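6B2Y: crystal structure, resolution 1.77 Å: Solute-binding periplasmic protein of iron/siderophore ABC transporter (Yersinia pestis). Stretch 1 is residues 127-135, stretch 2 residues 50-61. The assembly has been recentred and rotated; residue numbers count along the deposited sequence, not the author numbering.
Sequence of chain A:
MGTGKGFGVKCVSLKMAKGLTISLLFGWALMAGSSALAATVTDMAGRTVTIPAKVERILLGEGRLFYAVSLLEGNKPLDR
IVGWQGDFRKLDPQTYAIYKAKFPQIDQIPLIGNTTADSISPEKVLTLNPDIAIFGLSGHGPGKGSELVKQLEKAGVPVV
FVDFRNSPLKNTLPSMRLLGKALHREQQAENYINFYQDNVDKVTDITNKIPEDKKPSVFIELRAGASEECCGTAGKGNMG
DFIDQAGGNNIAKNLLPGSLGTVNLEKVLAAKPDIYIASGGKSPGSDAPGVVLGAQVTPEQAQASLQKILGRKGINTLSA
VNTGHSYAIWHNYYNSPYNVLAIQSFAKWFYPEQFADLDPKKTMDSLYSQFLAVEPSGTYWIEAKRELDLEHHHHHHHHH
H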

# COMPACT_ATOMS: atom_id res chain seq x y z
N THR A 127 4.42 20.93 -20.06
CA THR A 127 3.47 22.00 -20.34
C THR A 127 2.14 21.78 -19.63
O THR A 127 1.14 22.41 -20.00
CB THR A 127 3.25 22.07 -21.85
OG1 THR A 127 2.32 21.04 -22.22
CG2 THR A 127 4.55 21.81 -22.58
N LEU A 128 2.11 20.88 -18.64
CA LEU A 128 0.90 20.60 -17.88
C LEU A 128 0.59 21.69 -16.87
O LEU A 128 -0.47 21.65 -16.25
CB LEU A 128 0.99 19.26 -17.15
CG LEU A 128 1.10 17.97 -17.96
CD1 LEU A 128 0.06 17.95 -19.06
CD2 LEU A 128 2.46 17.84 -18.54
N ASN A 129 1.49 22.65 -16.70
CA ASN A 129 1.33 23.73 -15.74
C ASN A 129 1.01 23.22 -14.33
O ASN A 129 0.02 23.64 -13.73
CB ASN A 129 0.26 24.71 -16.20
CG ASN A 129 0.62 25.37 -17.50
OD1 ASN A 129 1.77 25.73 -17.73
ND2 ASN A 129 -0.36 25.50 -18.39
N PRO A 130 1.81 22.31 -13.79
CA PRO A 130 1.51 21.79 -12.45
C PRO A 130 1.80 22.82 -11.37
O PRO A 130 2.76 23.59 -11.47
CB PRO A 130 2.43 20.57 -12.34
CG PRO A 130 3.61 20.93 -13.16
CD PRO A 130 3.09 21.78 -14.30
N ASP A 131 0.93 22.85 -10.35
CA ASP A 131 1.13 23.68 -9.16
C ASP A 131 2.05 23.00 -8.15
O ASP A 131 2.69 23.68 -7.34
CB ASP A 131 -0.21 23.97 -8.46
CG ASP A 131 -1.15 24.83 -9.28
OD1 ASP A 131 -0.67 25.70 -10.04
OD2 ASP A 131 -2.38 24.65 -9.14
N ILE A 132 2.12 21.68 -8.18
CA ILE A 132 2.83 20.89 -7.18
C ILE A 132 2.97 19.47 -7.72
O ILE A 132 2.13 19.01 -8.51
CB ILE A 132 2.08 20.91 -5.83
CG1 ILE A 132 2.97 20.40 -4.70
CG2 ILE A 132 0.77 20.12 -5.92
CD1 ILE A 132 2.45 20.77 -3.33
N ALA A 133 4.03 18.77 -7.32
CA ALA A 133 4.24 17.37 -7.65
C ALA A 133 4.57 16.60 -6.38
O ALA A 133 5.25 17.12 -5.49
CB ALA A 133 5.36 17.20 -8.69
N ILE A 134 4.10 15.36 -6.29
CA ILE A 134 4.29 14.54 -5.09
C ILE A 134 5.07 13.29 -5.48
O ILE A 134 4.74 12.65 -6.49
CB ILE A 134 2.94 14.16 -4.45
CG1 ILE A 134 2.08 15.41 -4.22
CG2 ILE A 134 3.17 13.42 -3.15
CD1 ILE A 134 0.62 15.10 -3.94
N PHE A 135 6.09 12.95 -4.69
CA PHE A 135 6.85 11.71 -4.86
C PHE A 135 6.99 11.01 -3.52
O PHE A 135 6.73 11.58 -2.46
CB PHE A 135 8.25 11.96 -5.42
CG PHE A 135 8.27 12.45 -6.82
CD1 PHE A 135 8.02 13.79 -7.10
CD2 PHE A 135 8.57 11.59 -7.87
CE1 PHE A 135 8.05 14.25 -8.40
CE2 PHE A 135 8.61 12.06 -9.16
CZ PHE A 135 8.35 13.38 -9.42
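Stretch 2 (50-61) TIPAKVERILLG

Two segments far apart in sequence can be joined edge to edge by a short parallel β-ladder, with side chains finishing the job at its ends, and this periplasmic protein offers a compact example. Stretch 2 runs as a loop from I51 to R57, largely extended but interrupted at A53 (phi/psi -64/-23) and E56 (-130/-7), forms a strand at 58-60, and turns at G61, where phi/psi is -70/-24. Its strand runs in the same direction as strand 132-135, with a signed crossing angle of -24° and a closest axial approach of 4.8 Å. I58 pairs with I132, L59 with A133 and L60 with I134, at CA-CA distances of 5.3, 4.5 and 5.3 Å.

The backbone bonds follow the parallel pattern, in which one residue reaches two partners on the neighbouring strand. L59 N donates to I132 O (2.9 Å) and L59 O accepts from I134 N (3.0 Å); G61 N then donates to I134 O (2.8 Å). Upstream, D131 N donates to R57 O at 2.8 Å.

Polar side chains extend this seam beyond the strands. D131 OD2 accepts from both E56 N (2.8 Å) and R57 N (3.0 Å), so one carboxylate oxygen gathers two successive amides. In return, R57 reaches the turn before the strand: its NE and NH2 donate to L128 O at 3.0 and 2.8 Å, and NE adds a weak bond to N129 O (3.1 Å).

Apolar packing divides between the two faces of the sheet. With I132, I134, I58 and L60 on one face, I132 CD1 meets I51 CD1 at 3.6 Å, I132 CG2 meets V55 CG1 at 3.8 Å, and I134 CD1 lies 3.8 Å from I58 CG2. On the other, A133 CB sits 4.0 Å from L59 CB.

At the far end, G61 CA lies over the F135 ring, 3.7 Å from its centroid, a CH-pi contact. An ideal CB on G61 would clash with F135 CE2, at 2.2 Å.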

# COMPACT_ATOMS: atom_id res chain seq x y z
N THR A 50 8.40 25.84 -0.67
CA THR A 50 7.36 26.86 -0.74
C THR A 50 6.17 26.35 -1.56
O THR A 50 6.36 25.79 -2.65
CB THR A 50 7.91 28.16 -1.35
OG1 THR A 50 8.86 28.74 -0.46
CG2 THR A 50 6.78 29.17 -1.58
N ILE A 51 4.97 26.55 -1.04
CA ILE A 51 3.74 26.03 -1.62
C ILE A 51 2.86 27.21 -2.01
O ILE A 51 2.66 28.11 -1.19
CB ILE A 51 2.99 25.11 -0.64
CG1 ILE A 51 3.86 23.92 -0.27
CG2 ILE A 51 1.64 24.66 -1.21
CD1 ILE A 51 4.38 23.13 -1.44
N PRO A 52 2.28 27.23 -3.21
CA PRO A 52 1.35 28.32 -3.55
C PRO A 52 0.07 28.23 -2.74
O PRO A 52 -0.39 27.15 -2.36
CB PRO A 52 1.08 28.09 -5.04
CG PRO A 52 1.27 26.59 -5.21
CD PRO A 52 2.41 26.25 -4.30
N ALA A 53 -0.52 29.40 -2.48
CA ALA A 53 -1.73 29.46 -1.66
C ALA A 53 -2.90 28.74 -2.31
O ALA A 53 -3.83 28.33 -1.60
CB ALA A 53 -2.11 30.91 -1.39
N LYS A 54 -2.88 28.58 -3.63
CA LYS A 54 -3.92 27.89 -4.37
C LYS A 54 -3.30 26.71 -5.09
O LYS A 54 -2.28 26.87 -5.78
CB LYS A 54 -4.60 28.83 -5.38
CG LYS A 54 -5.37 29.99 -4.75
CD LYS A 54 -6.48 30.46 -5.70
CE LYS A 54 -7.50 31.32 -4.98
NZ LYS A 54 -8.47 30.50 -4.20
N VAL A 55 -3.88 25.53 -4.92
CA VAL A 55 -3.39 24.31 -5.57
C VAL A 55 -4.56 23.68 -6.30
O VAL A 55 -5.52 23.22 -5.66
CB VAL A 55 -2.78 23.32 -4.57
CG1 VAL A 55 -2.51 21.99 -5.26
CG2 VAL A 55 -1.51 23.90 -3.98
N GLU A 56 -4.51 23.66 -7.63
CA GLU A 56 -5.54 23.00 -8.40
C GLU A 56 -5.01 22.04 -9.46
O GLU A 56 -5.82 21.33 -10.07
CB GLU A 56 -6.46 24.03 -9.09
CG GLU A 56 -7.14 25.02 -8.13
CD GLU A 56 -8.18 24.37 -7.24
OE1 GLU A 56 -8.82 23.38 -7.68
OE2 GLU A 56 -8.36 24.84 -6.09
N ARG A 57 -3.70 21.98 -9.69
CA ARG A 57 -3.10 21.11 -10.70
C ARG A 57 -1.98 20.29 -10.06
O ARG A 57 -0.86 20.77 -9.93
CB ARG A 57 -2.58 21.94 -11.88
CG ARG A 57 -3.65 22.85 -12.47
CD ARG A 57 -3.16 23.65 -13.67
NE ARG A 57 -2.78 22.80 -14.81
CZ ARG A 57 -3.64 22.24 -15.65
NH1 ARG A 57 -4.94 22.41 -15.49
NH2 ARG A 57 -3.20 21.49 -16.67
N ILE A 58 -2.29 19.04 -9.70
CA ILE A 58 -1.37 18.17 -8.97
C ILE A 58 -0.79 17.13 -9.91
O ILE A 58 -1.53 16.49 -10.67
CB ILE A 58 -2.09 17.45 -7.81
CG1 ILE A 58 -2.79 18.45 -6.88
CG2 ILE A 58 -1.10 16.56 -7.03
CD1 ILE A 58 -3.75 17.76 -5.93
N LEU A 59 0.52 16.93 -9.84
CA LEU A 59 1.22 15.90 -10.59
C LEU A 59 1.63 14.78 -9.64
O LEU A 59 2.33 15.03 -8.66
CB LEU A 59 2.45 16.48 -11.28
CG LEU A 59 3.15 15.66 -12.35
CD1 LEU A 59 2.35 15.72 -13.65
CD2 LEU A 59 4.56 16.18 -12.56
N LEU A 60 1.22 13.56 -9.93
CA LEU A 60 1.59 12.42 -9.11
C LEU A 60 2.82 11.76 -9.72
O LEU A 60 2.72 11.08 -10.75
CB LEU A 60 0.42 11.45 -8.98
CG LEU A 60 -0.79 12.10 -8.30
CD1 LEU A 60 -1.91 11.09 -8.18
CD2 LEU A 60 -0.41 12.68 -6.92
N GLY A 61 3.98 11.95 -9.08
CA GLY A 61 5.24 11.41 -9.58
C GLY A 61 5.35 9.90 -9.46
O GLY A 61 6.15 9.29 -10.18